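Side-chain contacts in N-Acetyltransferase, PseH (Campylobacter jejuni subsp. jejuni PT14, PDB 4XPL), which probably transfers the acetyl group of acetyl coenzyme A to the N-4 amine of a UDP-linked amino sugar, the third step in pseudaminic acid biosynthesis: residues A[10-13]-A[14-17]; A[40-43]-A[44-48]; A[130-133]-A[134-138]. The protein carries 8 engineered substitutions. All coordinates share one frame; numbering follows the deposited sequence.

Interaction 1: residues A[10-13]-A[14-17]; sequences LKNF and TELN
Lys11 reaches along the turn that follows strand 8-12: with CG anti to the backbone N (chi1 -176°) and the rest of the chain extended, its CE lies 3.4 Å from the carbonyl O of Glu15, and its NZ goes on to a salt bridge with Glu20. Asn12 comes next and organises the turn. Its side-chain OD1 accepts the backbone N-H of Thr14 at 3.0 Å in an almost straight bond (178°), closing an Asx turn at the end of the strand that leads into the 3-10 turn. The Asn12 O receives Glu15 N at 2.8 Å. A water bridges Asn12 N and Glu15 OE1, donating to the carboxylate, while Thr14 OG1 donates to Glu15 OE2 at 2.6 Å, so both carboxylate oxygens are tied to the turn. Phe13 then closes the second 3-10 bond, its O accepting Leu16 N at 3.2 Å. The two side chains run side by side, and Leu16 CD1 sits over one face of the Phe13 ring, 4.0 Å from the centroid and 16° off the normal, a CH-pi contact. The turn joins strand 8-12, paired with strand 61-67, to helix 18-25, at whose start Asn17 caps the N-H of Glu20. Phe13 is buried against Ile24, Tyr62, Val74 and the side chains Phe50, Leu51 and Leu54 of helix 41-56.

Interaction 2: residues A[40-43]-A[44-48]; sequences KYID and FEEHL
Tyr41 O accepts the N-H of Glu45 at 2.8 Å in a nearly straight bond, one of four successive i to i+4 bonds that establish the first turns of helix 41-56. In the others, the carbonyl O of Lys40, the N-cap residue, accepts Phe44 N, Ile42 O accepts Glu46 N, and Asp43 O accepts His47 N at 2.9 Å. That last oxygen also lies over the centre of the imidazole of His47, 2.9 Å above its plane; the ring nitrogens are badly angled for a hydrogen bond to it, so the approach is face-on packing. Two acids lie near one another on the surface: Asp43 OD1 and Glu46 OE1 are 4.0 Å apart, their carboxylates inclined at 68°, which would tend to raise the affinity of either for a proton. The phenol ring of Tyr41, its CG anti to the backbone N, takes Glu45 CB over one face, 4.0 Å from its centroid and 28° off the normal. Past that CH-pi contact the Glu45 chain bends at chi2 (-88°), turning OE1 to within 3.6 Å of Ile42 CD1. The extended Glu46 chain crosses Ile42 at a slant, with OE2 3.6 Å from Ile42 CG1. The segment is the outlying N-terminal end of helix 41-56; His47 stacks its ring on Phe25, the last residue of helix 18-25, linking the two helices.

Interaction 3: residues A[130-133]-A[134-138]; sequences ALKL and YQQNH. With ACO (acetyl coenzyme *a), chain B.
The acetyl coenzyme A pocket of this GNAT-fold enzyme is lined on one side by helix 128-136, where Lys132, Tyr134 and Gln136 meet the cofactor; further hydrogen bonds to it come from residues that include Lys96, Gly97 and Asn127. Lys132 packs its aliphatic part against the adenine, CG lying 3.5 Å from N3A; CG is anti to the backbone N (chi1 -177°), the chain then bends at chi2, and the ammonium end runs alongside Gln135, making a weak, long bond to OE1. One turn on, Gln136 reaches across Lys132 with its chain extended and presents its amide to the 3'-phosphate of the cofactor: NE2 donates to O7A at 2.7 Å, nearly straight at 170°. Gln136 CG rests 3.1 Å from Lys132 O, so this side chain starts out close to the carbonyl that its own backbone N-H uses. Tyr134 turns inward. Its ring carries the Ala130 O over one face, offset toward the rim and 3.1 Å above the plane, while that same oxygen receives Tyr134 N; the phenol OH ends 3.6 Å from C3P of the pantetheine arm. Near the helix end, Leu133 O is held by Asn137 ND2 at 2.8 Å, with the oxygen close to the amide plane, and more weakly by Asn137 N. Asn137 OD1 accepts from Gln100 NE2, which, with the ND2 bond, helps set the rotation of the amide. His138, with positive phi, is the C-prime residue of a Schellman motif that ends the helix, its N bonded to Gln135 O. Chemically, the amide N-H that Gln136 gives to the 3'-phosphate carries no charge of its own, and probably adds directional recognition of coenzyme A at its nucleotide end.

Along the chain the three contacts come in series, 10-17, 40-48, then 130-138, all within one GNAT domain. Interactions 1 and 2 share a flank of the fold: their centres are about 17 Å apart and their nearest atoms about 7 Å, without touching. They are joined indirectly, since Phe13 packs on the later part of helix 41-56, whose beginning is interaction 2, and helix 18-25 contacts both. Interaction 3 lies across the chain's centre from each, its centre about 27 Å from that of interaction 1 and about 34 Å from that of interaction 2. It alone of the three touches acetyl coenzyme A, so cofactor binding and the N-terminal helical packing lie on opposite sides of the chain's centre.

Interaction 1: residues A[10-13]-A[14-17]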
ATOM      1  N   LEU A  10       5.570  10.217  -4.042  1.00 25.23           N
ATOM      2  CA  LEU A  10       5.629   9.237  -2.959  1.00 23.63           C
ATOM      3  C   LEU A  10       6.550   9.675  -1.818  1.00 23.45           C
ATOM      4  O   LEU A  10       7.722   9.951  -2.030  1.00 23.58           O
ATOM      5  CB  LEU A  10       6.129   7.896  -3.495  1.00 22.18           C
ATOM      6  CG  LEU A  10       5.368   7.352  -4.695  1.00 22.62           C
ATOM      7  CD1 LEU A  10       6.013   6.007  -5.065  1.00 21.59           C
ATOM      8  CD2 LEU A  10       3.899   7.178  -4.356  1.00 23.77           C
ATOM      9  N   LYS A  11       6.025   9.736  -0.617  1.00 23.52           N
ATOM     10  CA  LYS A  11       6.874   9.990   0.539  1.00 23.50           C
ATOM     11  C   LYS A  11       7.037   8.696   1.334  1.00 21.99           C
ATOM     12  O   LYS A  11       6.083   8.176   1.884  1.00 21.62           O
ATOM     13  CB  LYS A  11       6.318  11.108   1.408  1.00 25.13           C
ATOM     14  CG  LYS A  11       7.197  11.495   2.598  1.00 25.66           C
ATOM     15  CD  LYS A  11       6.728  12.846   3.202  1.00 28.67           C
ATOM     16  CE  LYS A  11       7.623  13.287   4.313  1.00 30.88           C
ATOM     17  NZ  LYS A  11       7.169  14.593   4.846  1.00 35.74           N
ATOM     18  N   ASN A  12       8.273   8.205   1.394  1.00 21.71           N
ATOM     19  CA  ASN A  12       8.586   7.031   2.186  1.00 21.09           C
ATOM     20  C   ASN A  12       8.246   7.244   3.670  1.00 21.27           C
ATOM     21  O   ASN A  12       8.594   8.277   4.281  1.00 22.26           O
ATOM     22  CB  ASN A  12      10.062   6.654   2.041  1.00 21.74           C
ATOM     23  CG  ASN A  12      10.330   5.184   2.380  1.00 21.68           C
ATOM     24  OD1 ASN A  12       9.905   4.695   3.432  1.00 21.60           O
ATOM     25  ND2 ASN A  12      11.053   4.480   1.482  1.00 22.33           N
ATOM     26  N   PHE A  13       7.559   6.262   4.252  1.00 20.67           N
ATOM     27  CA  PHE A  13       7.313   6.243   5.693  1.00 20.81           C
ATOM     28  C   PHE A  13       8.570   6.476   6.541  1.00 21.72           C
ATOM     29  O   PHE A  13       8.447   6.959   7.651  1.00 22.17           O
ATOM     30  CB  PHE A  13       6.650   4.916   6.144  1.00 20.51           C
ATOM     31  CG  PHE A  13       5.135   4.912   6.053  1.00 20.46           C
ATOM     32  CD1 PHE A  13       4.467   5.550   5.015  1.00 20.67           C
ATOM     33  CD2 PHE A  13       4.377   4.225   7.001  1.00 20.90           C
ATOM     34  CE1 PHE A  13       3.079   5.514   4.913  1.00 21.43           C
ATOM     35  CE2 PHE A  13       2.984   4.206   6.917  1.00 22.28           C
ATOM     36  CZ  PHE A  13       2.342   4.860   5.860  1.00 21.84           C
ATOM     37  N   THR A  14       9.751   6.102   6.048  1.00 22.39           N
ATOM     38  CA  THR A  14      11.008   6.344   6.777  1.00 24.13           C
ATOM     39  C   THR A  14      11.313   7.851   6.964  1.00 25.36           C
ATOM     40  O   THR A  14      12.102   8.220   7.841  1.00 27.21           O
ATOM     41  CB  THR A  14      12.242   5.645   6.128  1.00 25.40           C
ATOM     42  OG1 THR A  14      12.399   6.050   4.753  1.00 25.04           O
ATOM     43  CG2 THR A  14      12.109   4.064   6.224  1.00 25.35           C
ATOM     44  N   GLU A  15      10.666   8.690   6.157  1.00 24.88           N
ATOM     45  CA  GLU A  15      10.787  10.154   6.279  1.00 26.65           C
ATOM     46  C   GLU A  15       9.567  10.876   6.868  1.00 26.59           C
ATOM     47  O   GLU A  15       9.551  12.111   6.853  1.00 28.55           O
ATOM     48  CB  GLU A  15      11.080  10.743   4.907  1.00 27.27           C
ATOM     49  CG  GLU A  15      12.521  10.580   4.476  1.00 28.83           C
ATOM     50  CD  GLU A  15      12.794   9.239   3.885  1.00 29.18           C
ATOM     51  OE1 GLU A  15      12.381   9.025   2.723  1.00 29.61           O
ATOM     52  OE2 GLU A  15      13.468   8.427   4.554  1.00 28.91           O
ATOM     53  N   LEU A  16       8.556  10.145   7.364  1.00 24.94           N
ATOM     54  CA  LEU A  16       7.374  10.810   7.943  1.00 25.83           C
ATOM     55  C   LEU A  16       7.743  11.717   9.102  1.00 28.93           C
ATOM     56  O   LEU A  16       8.607  11.382   9.918  1.00 28.06           O
ATOM     57  CB  LEU A  16       6.339   9.830   8.483  1.00 24.49           C
ATOM     58  CG  LEU A  16       5.684   8.874   7.496  1.00 24.14           C
ATOM     59  CD1 LEU A  16       4.589   8.054   8.205  1.00 24.25           C
ATOM     60  CD2 LEU A  16       5.134   9.581   6.265  1.00 24.97           C
ATOM     61  N   ASN A  17       7.046  12.844   9.177  1.00 32.35           N
ATOM     62  CA  ASN A  17       7.118  13.710  10.342  1.00 35.96           C
ATOM     63  C   ASN A  17       6.022  13.379  11.360  1.00 35.67           C
ATOM     64  O   ASN A  17       5.125  12.564  11.105  1.00 32.80           O
ATOM     65  CB  ASN A  17       7.082  15.179   9.914  1.00 39.80           C
ATOM     66  CG  ASN A  17       5.757  15.579   9.261  1.00 42.27           C
ATOM     67  OD1 ASN A  17       4.679  15.144   9.686  1.00 41.78           O
ATOM     68  ND2 ASN A  17       5.838  16.439   8.258  1.00 43.05           N
TER
HETATM   69  O   HOH W   1      10.627   9.876   1.039  1.00 20.80           O

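Interaction 2: residues A[40-43]-A[44-48]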
ATOM      1  N   LYS A  40      -2.756   8.320  22.558  1.00 30.90           N
ATOM      2  CA  LYS A  40      -2.198   7.715  23.763  1.00 28.26           C
ATOM      3  C   LYS A  40      -0.737   7.412  23.506  1.00 26.57           C
ATOM      4  O   LYS A  40      -0.357   7.085  22.391  1.00 25.85           O
ATOM      5  CB  LYS A  40      -2.920   6.411  24.095  1.00 27.89           C
ATOM      6  CG  LYS A  40      -4.392   6.557  24.439  1.00 30.25           C
ATOM      7  CD  LYS A  40      -5.057   5.174  24.512  1.00 31.92           C
ATOM      8  CE  LYS A  40      -6.459   5.235  25.117  1.00 36.21           C
ATOM      9  NZ  LYS A  40      -7.492   5.543  24.108  1.00 39.09           N
ATOM     10  N   TYR A  41       0.071   7.474  24.553  1.00 26.71           N
ATOM     11  CA  TYR A  41       1.491   7.219  24.394  1.00 26.40           C
ATOM     12  C   TYR A  41       1.712   5.827  23.822  1.00 25.70           C
ATOM     13  O   TYR A  41       2.514   5.667  22.934  1.00 25.38           O
ATOM     14  CB  TYR A  41       2.302   7.403  25.698  1.00 27.40           C
ATOM     15  CG  TYR A  41       3.734   6.942  25.521  1.00 27.84           C
ATOM     16  CD1 TYR A  41       4.706   7.808  25.014  1.00 28.68           C
ATOM     17  CD2 TYR A  41       4.106   5.633  25.824  1.00 28.05           C
ATOM     18  CE1 TYR A  41       6.032   7.382  24.818  1.00 29.68           C
ATOM     19  CE2 TYR A  41       5.426   5.185  25.637  1.00 29.18           C
ATOM     20  CZ  TYR A  41       6.375   6.060  25.124  1.00 29.94           C
ATOM     21  OH  TYR A  41       7.660   5.617  24.949  1.00 31.61           O
ATOM     22  N   ILE A  42       0.988   4.817  24.298  1.00 25.89           N
ATOM     23  CA  ILE A  42       1.264   3.454  23.821  1.00 26.05           C
ATOM     24  C   ILE A  42       1.034   3.354  22.287  1.00 25.39           C
ATOM     25  O   ILE A  42       1.804   2.728  21.582  1.00 25.39           O
ATOM     26  CB  ILE A  42       0.486   2.379  24.611  1.00 27.09           C
ATOM     27  CG1 ILE A  42       0.901   0.953  24.161  1.00 28.13           C
ATOM     28  CG2 ILE A  42      -1.012   2.580  24.482  1.00 27.31           C
ATOM     29  CD1 ILE A  42       2.412   0.704  24.127  1.00 28.64           C
ATOM     30  N   ASP A  43       0.013   4.024  21.760  1.00 25.20           N
ATOM     31  CA  ASP A  43      -0.238   3.973  20.295  1.00 25.15           C
ATOM     32  C   ASP A  43       0.902   4.666  19.525  1.00 24.49           C
ATOM     33  O   ASP A  43       1.456   4.118  18.576  1.00 23.67           O
ATOM     34  CB  ASP A  43      -1.597   4.579  19.954  1.00 26.76           C
ATOM     35  CG  ASP A  43      -2.749   3.747  20.486  1.00 29.73           C
ATOM     36  OD1 ASP A  43      -2.696   2.500  20.399  1.00 33.60           O
ATOM     37  OD2 ASP A  43      -3.707   4.336  21.000  1.00 35.16           O
ATOM     38  N   PHE A  44       1.259   5.870  19.964  1.00 25.61           N
ATOM     39  CA  PHE A  44       2.375   6.601  19.398  1.00 26.41           C
ATOM     40  C   PHE A  44       3.661   5.772  19.413  1.00 25.65           C
ATOM     41  O   PHE A  44       4.365   5.677  18.416  1.00 25.50           O
ATOM     42  CB  PHE A  44       2.601   7.860  20.217  1.00 28.41           C
ATOM     43  CG  PHE A  44       3.811   8.615  19.824  1.00 32.97           C
ATOM     44  CD1 PHE A  44       3.859   9.277  18.598  1.00 36.32           C
ATOM     45  CD2 PHE A  44       4.917   8.682  20.680  1.00 38.22           C
ATOM     46  CE1 PHE A  44       4.996  10.012  18.234  1.00 38.96           C
ATOM     47  CE2 PHE A  44       6.050   9.424  20.321  1.00 40.67           C
ATOM     48  CZ  PHE A  44       6.083  10.079  19.096  1.00 40.27           C
ATOM     49  N   GLU A  45       3.953   5.175  20.556  1.00 24.91           N
ATOM     50  CA  GLU A  45       5.140   4.369  20.708  1.00 26.44           C
ATOM     51  C   GLU A  45       5.111   3.136  19.794  1.00 25.99           C
ATOM     52  O   GLU A  45       6.149   2.766  19.247  1.00 26.86           O
ATOM     53  CB  GLU A  45       5.302   3.961  22.177  1.00 27.98           C
ATOM     54  CG  GLU A  45       6.582   3.232  22.482  1.00 32.71           C
ATOM     55  CD  GLU A  45       6.489   1.731  22.288  1.00 36.88           C
ATOM     56  OE1 GLU A  45       5.371   1.196  22.087  1.00 37.77           O
ATOM     57  OE2 GLU A  45       7.553   1.075  22.340  1.00 42.86           O
ATOM     58  N   GLU A  46       3.942   2.514  19.629  1.00 25.06           N
ATOM     59  CA  GLU A  46       3.803   1.360  18.737  1.00 26.56           C
ATOM     60  C   GLU A  46       3.973   1.751  17.246  1.00 25.40           C
ATOM     61  O   GLU A  46       4.538   1.006  16.451  1.00 25.08           O
ATOM     62  CB  GLU A  46       2.459   0.640  18.944  1.00 27.36           C
ATOM     63  CG  GLU A  46       2.369  -0.203  20.240  1.00 31.45           C
ATOM     64  CD  GLU A  46       0.946  -0.725  20.495  1.00 35.50           C
ATOM     65  OE1 GLU A  46       0.033  -0.382  19.699  1.00 39.00           O
ATOM     66  OE2 GLU A  46       0.739  -1.462  21.483  1.00 39.46           O
ATOM     67  N   HIS A  47       3.490   2.930  16.891  1.00 24.39           N
ATOM     68  CA  HIS A  47       3.682   3.462  15.545  1.00 23.86           C
ATOM     69  C   HIS A  47       5.181   3.726  15.275  1.00 24.81           C
ATOM     70  O   HIS A  47       5.700   3.353  14.215  1.00 25.76           O
ATOM     71  CB  HIS A  47       2.860   4.743  15.378  1.00 23.60           C
ATOM     72  CG  HIS A  47       1.395   4.551  15.611  1.00 24.19           C
ATOM     73  ND1 HIS A  47       0.563   5.577  16.010  1.00 27.82           N
ATOM     74  CD2 HIS A  47       0.613   3.449  15.524  1.00 28.81           C
ATOM     75  CE1 HIS A  47      -0.668   5.113  16.160  1.00 28.95           C
ATOM     76  NE2 HIS A  47      -0.667   3.827  15.869  1.00 30.26           N
ATOM     77  N   LEU A  48       5.878   4.335  16.233  1.00 25.97           N
ATOM     78  CA  LEU A  48       7.328   4.583  16.106  1.00 27.38           C
ATOM     79  C   LEU A  48       8.128   3.291  15.971  1.00 28.81           C
ATOM     80  O   LEU A  48       9.101   3.254  15.232  1.00 29.25           O
ATOM     81  CB  LEU A  48       7.877   5.326  17.314  1.00 29.43           C
ATOM     82  CG  LEU A  48       7.603   6.813  17.503  1.00 32.41           C
ATOM     83  CD1 LEU A  48       8.548   7.353  18.591  1.00 35.03           C
ATOM     84  CD2 LEU A  48       7.785   7.592  16.197  1.00 34.08           C
TER

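Interaction 3: residues A[130-133]-A[134-138]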
ATOM      1  N   ALA A 130     -12.186  -3.460  -3.483  1.00 30.00           N
ATOM      2  CA  ALA A 130     -10.802  -3.782  -3.804  1.00 26.72           C
ATOM      3  C   ALA A 130     -10.726  -4.780  -4.962  1.00 25.53           C
ATOM      4  O   ALA A 130      -9.898  -4.634  -5.882  1.00 22.98           O
ATOM      5  CB  ALA A 130     -10.064  -4.311  -2.574  1.00 26.70           C
ATOM      6  N   LEU A 131     -11.563  -5.809  -4.915  1.00 27.01           N
ATOM      7  CA  LEU A 131     -11.574  -6.797  -6.001  1.00 26.77           C
ATOM      8  C   LEU A 131     -11.850  -6.181  -7.364  1.00 27.17           C
ATOM      9  O   LEU A 131     -11.136  -6.448  -8.308  1.00 26.12           O
ATOM     10  CB  LEU A 131     -12.584  -7.888  -5.736  1.00 28.60           C
ATOM     11  CG  LEU A 131     -12.123  -8.839  -4.647  1.00 28.88           C
ATOM     12  CD1 LEU A 131     -13.362  -9.661  -4.115  1.00 31.52           C
ATOM     13  CD2 LEU A 131     -11.010  -9.724  -5.211  1.00 30.36           C
ATOM     14  N   LYS A 132     -12.887  -5.370  -7.454  1.00 29.85           N
ATOM     15  CA  LYS A 132     -13.235  -4.696  -8.698  1.00 31.56           C
ATOM     16  C   LYS A 132     -12.046  -3.860  -9.221  1.00 29.62           C
ATOM     17  O   LYS A 132     -11.725  -3.859 -10.415  1.00 28.28           O
ATOM     18  CB  LYS A 132     -14.429  -3.791  -8.439  1.00 35.42           C
ATOM     19  CG  LYS A 132     -14.986  -3.044  -9.676  1.00 40.94           C
ATOM     20  CD  LYS A 132     -15.286  -4.042 -10.785  1.00 45.23           C
ATOM     21  CE  LYS A 132     -16.310  -3.559 -11.771  1.00 51.12           C
ATOM     22  NZ  LYS A 132     -16.929  -4.780 -12.406  1.00 55.47           N
ATOM     23  N   LEU A 133     -11.382  -3.171  -8.303  1.00 28.05           N
ATOM     24  CA  LEU A 133     -10.270  -2.305  -8.659  1.00 27.10           C
ATOM     25  C   LEU A 133      -9.130  -3.131  -9.227  1.00 24.82           C
ATOM     26  O   LEU A 133      -8.534  -2.761 -10.229  1.00 24.86           O
ATOM     27  CB  LEU A 133      -9.806  -1.559  -7.411  1.00 27.39           C
ATOM     28  CG  LEU A 133      -8.949  -0.353  -7.625  1.00 28.30           C
ATOM     29  CD1 LEU A 133      -9.672   0.647  -8.537  1.00 28.00           C
ATOM     30  CD2 LEU A 133      -8.603   0.228  -6.248  1.00 31.12           C
ATOM     31  N   TYR A 134      -8.841  -4.261  -8.582  1.00 23.05           N
ATOM     32  CA  TYR A 134      -7.778  -5.172  -9.030  1.00 21.94           C
ATOM     33  C   TYR A 134      -8.116  -5.778 -10.392  1.00 22.70           C
ATOM     34  O   TYR A 134      -7.261  -5.845 -11.283  1.00 21.73           O
ATOM     35  CB  TYR A 134      -7.541  -6.286  -7.990  1.00 21.28           C
ATOM     36  CG  TYR A 134      -7.029  -5.790  -6.638  1.00 21.81           C
ATOM     37  CD1 TYR A 134      -6.683  -4.450  -6.435  1.00 23.85           C
ATOM     38  CD2 TYR A 134      -6.902  -6.660  -5.557  1.00 24.94           C
ATOM     39  CE1 TYR A 134      -6.247  -3.998  -5.207  1.00 25.50           C
ATOM     40  CE2 TYR A 134      -6.422  -6.193  -4.300  1.00 24.17           C
ATOM     41  CZ  TYR A 134      -6.099  -4.875  -4.150  1.00 24.20           C
ATOM     42  OH  TYR A 134      -5.651  -4.397  -2.928  1.00 25.81           O
ATOM     43  N   GLN A 135      -9.362  -6.206 -10.562  1.00 24.35           N
ATOM     44  CA  GLN A 135      -9.818  -6.774 -11.831  1.00 27.35           C
ATOM     45  C   GLN A 135      -9.710  -5.727 -12.931  1.00 28.20           C
ATOM     46  O   GLN A 135      -9.325  -6.041 -14.061  1.00 28.89           O
ATOM     47  CB  GLN A 135     -11.274  -7.264 -11.724  1.00 30.43           C
ATOM     48  CG  GLN A 135     -11.929  -7.629 -13.047  1.00 37.43           C
ATOM     49  CD  GLN A 135     -13.067  -6.701 -13.418  1.00 45.67           C
ATOM     50  OE1 GLN A 135     -14.206  -6.887 -12.945  1.00 50.15           O
ATOM     51  NE2 GLN A 135     -12.788  -5.713 -14.281  1.00 48.41           N
ATOM     52  N   GLN A 136     -10.058  -4.483 -12.611  1.00 28.32           N
ATOM     53  CA  GLN A 136      -9.970  -3.406 -13.606  1.00 29.60           C
ATOM     54  C   GLN A 136      -8.529  -3.135 -14.044  1.00 27.25           C
ATOM     55  O   GLN A 136      -8.300  -2.605 -15.118  1.00 28.59           O
ATOM     56  CB  GLN A 136     -10.602  -2.116 -13.078  1.00 30.90           C
ATOM     57  CG  GLN A 136     -12.121  -2.172 -13.042  1.00 35.80           C
ATOM     58  CD  GLN A 136     -12.762  -0.959 -12.406  1.00 39.00           C
ATOM     59  OE1 GLN A 136     -13.946  -0.702 -12.625  1.00 46.19           O
ATOM     60  NE2 GLN A 136     -12.005  -0.216 -11.617  1.00 37.73           N
ATOM     61  N   ASN A 137      -7.562  -3.478 -13.204  1.00 23.58           N
ATOM     62  CA  ASN A 137      -6.144  -3.312 -13.537  1.00 22.63           C
ATOM     63  C   ASN A 137      -5.465  -4.648 -13.966  1.00 23.02           C
ATOM     64  O   ASN A 137      -4.228  -4.801 -13.904  1.00 22.71           O
ATOM     65  CB  ASN A 137      -5.414  -2.659 -12.361  1.00 20.81           C
ATOM     66  CG  ASN A 137      -5.757  -1.196 -12.212  1.00 22.10           C
ATOM     67  OD1 ASN A 137      -5.134  -0.353 -12.845  1.00 26.07           O
ATOM     68  ND2 ASN A 137      -6.812  -0.888 -11.446  1.00 22.46           N
ATOM     69  N   HIS A 138      -6.301  -5.558 -14.458  1.00 24.15           N
ATOM     70  CA  HIS A 138      -5.921  -6.844 -15.102  1.00 25.88           C
ATOM     71  C   HIS A 138      -5.358  -7.902 -14.171  1.00 23.67           C
ATOM     72  O   HIS A 138      -4.744  -8.876 -14.628  1.00 24.19           O
ATOM     73  CB  HIS A 138      -5.019  -6.639 -16.324  1.00 28.01           C
ATOM     74  CG  HIS A 138      -5.464  -5.526 -17.211  1.00 29.61           C
ATOM     75  ND1 HIS A 138      -6.787  -5.336 -17.551  1.00 34.54           N
ATOM     76  CD2 HIS A 138      -4.763  -4.571 -17.865  1.00 30.42           C
ATOM     77  CE1 HIS A 138      -6.881  -4.291 -18.355  1.00 36.06           C
ATOM     78  NE2 HIS A 138      -5.669  -3.811 -18.564  1.00 32.21           N
TER
HETATM   79  N1A ACO B 701     -19.167  -4.459  -6.489  1.00 67.60           N
HETATM   80  C2A ACO B 701     -18.388  -4.101  -7.532  1.00 67.57           C
HETATM   81  N3A ACO B 701     -17.807  -2.885  -7.621  1.00 66.37           N
HETATM   82  C4A ACO B 701     -17.969  -1.936  -6.656  1.00 64.95           C
HETATM   83  C5A ACO B 701     -18.796  -2.254  -5.484  1.00 65.73           C
HETATM   84  C6A ACO B 701     -19.412  -3.613  -5.454  1.00 67.55           C
HETATM   85  N6A ACO B 701     -20.203  -4.011  -4.424  1.00 68.64           N
HETATM   86  N7A ACO B 701     -18.786  -1.150  -4.704  1.00 64.73           N
HETATM   87  C8A ACO B 701     -18.018  -0.206  -5.319  1.00 63.42           C
HETATM   88  N9A ACO B 701     -17.526  -0.681  -6.485  1.00 62.66           N
HETATM   89  C1B ACO B 701     -16.632   0.008  -7.468  1.00 59.84           C
HETATM   90  C2B ACO B 701     -16.908   1.497  -7.636  1.00 58.65           C
HETATM   91  O2B ACO B 701     -18.049   1.737  -8.466  1.00 58.45           O
HETATM   92  C3B ACO B 701     -15.612   1.949  -8.272  1.00 57.39           C
HETATM   93  O3B ACO B 701     -15.703   1.709  -9.677  1.00 57.96           O
HETATM   94  P3B ACO B 701     -14.718   2.368 -10.777  1.00 59.80           P
HETATM   95  O7A ACO B 701     -13.317   1.872 -10.433  1.00 59.57           O
HETATM   96  O8A ACO B 701     -15.238   1.773 -12.066  1.00 59.05           O
HETATM   97  O9A ACO B 701     -14.916   3.866 -10.655  1.00 57.02           O
HETATM   98  C4B ACO B 701     -14.544   1.073  -7.616  1.00 55.42           C
HETATM   99  O4B ACO B 701     -15.238  -0.078  -7.109  1.00 58.00           O
HETATM  100  C5B ACO B 701     -13.794   1.811  -6.502  1.00 51.67           C
HETATM  101  O5B ACO B 701     -14.712   2.438  -5.592  1.00 45.58           O
HETATM  102  P1A ACO B 701     -14.478   3.898  -4.928  1.00 39.91           P
HETATM  103  O1A ACO B 701     -15.604   4.216  -3.982  1.00 39.09           O
HETATM  104  O2A ACO B 701     -14.082   4.887  -6.003  1.00 39.48           O
HETATM  105  O3A ACO B 701     -13.288   3.646  -3.875  1.00 36.73           O
HETATM  106  P2A ACO B 701     -11.799   4.180  -4.066  1.00 31.00           P
HETATM  107  O4A ACO B 701     -11.356   3.940  -5.485  1.00 34.37           O
HETATM  108  O5A ACO B 701     -11.778   5.598  -3.535  1.00 35.17           O
HETATM  109  O6A ACO B 701     -10.984   3.306  -2.980  1.00 31.86           O
HETATM  110  CBP ACO B 701      -9.967   1.481  -1.900  1.00 26.93           C
HETATM  111  CCP ACO B 701     -10.839   1.891  -3.060  1.00 27.76           C
HETATM  112  CDP ACO B 701      -8.593   2.198  -2.049  1.00 24.84           C
HETATM  113  CEP ACO B 701      -9.791  -0.043  -1.923  1.00 22.83           C
HETATM  114  CAP ACO B 701     -10.693   1.923  -0.619  1.00 26.27           C
HETATM  115  OAP ACO B 701     -12.013   1.328  -0.552  1.00 27.21           O
HETATM  116  C9P ACO B 701      -9.942   1.572   0.625  1.00 27.03           C
HETATM  117  O9P ACO B 701      -8.965   2.231   0.987  1.00 22.88           O
HETATM  118  N8P ACO B 701     -10.423   0.539   1.323  1.00 26.94           N
HETATM  119  C7P ACO B 701      -9.853   0.144   2.607  1.00 26.78           C
HETATM  120  C6P ACO B 701      -8.448  -0.451   2.437  1.00 26.99           C
HETATM  121  C5P ACO B 701      -8.468  -1.685   1.557  1.00 28.75           C
HETATM  122  O5P ACO B 701      -9.407  -2.488   1.603  1.00 26.83           O
HETATM  123  N4P ACO B 701      -7.406  -1.892   0.778  1.00 26.21           N
HETATM  124  C3P ACO B 701      -7.233  -3.182   0.087  1.00 29.20           C
HETATM  125  C2P ACO B 701      -6.590  -4.220   1.035  1.00 28.92           C
HETATM  126  S1P ACO B 701      -4.926  -3.679   1.360  1.00 30.93           S
HETATM  127  C   ACO B 701      -4.933  -2.990   2.876  1.00 31.64           C
HETATM  128  O   ACO B 701      -5.987  -2.897   3.516  1.00 32.36           O
HETATM  129  CH3 ACO B 701      -3.621  -2.463   3.402  1.00 32.72           C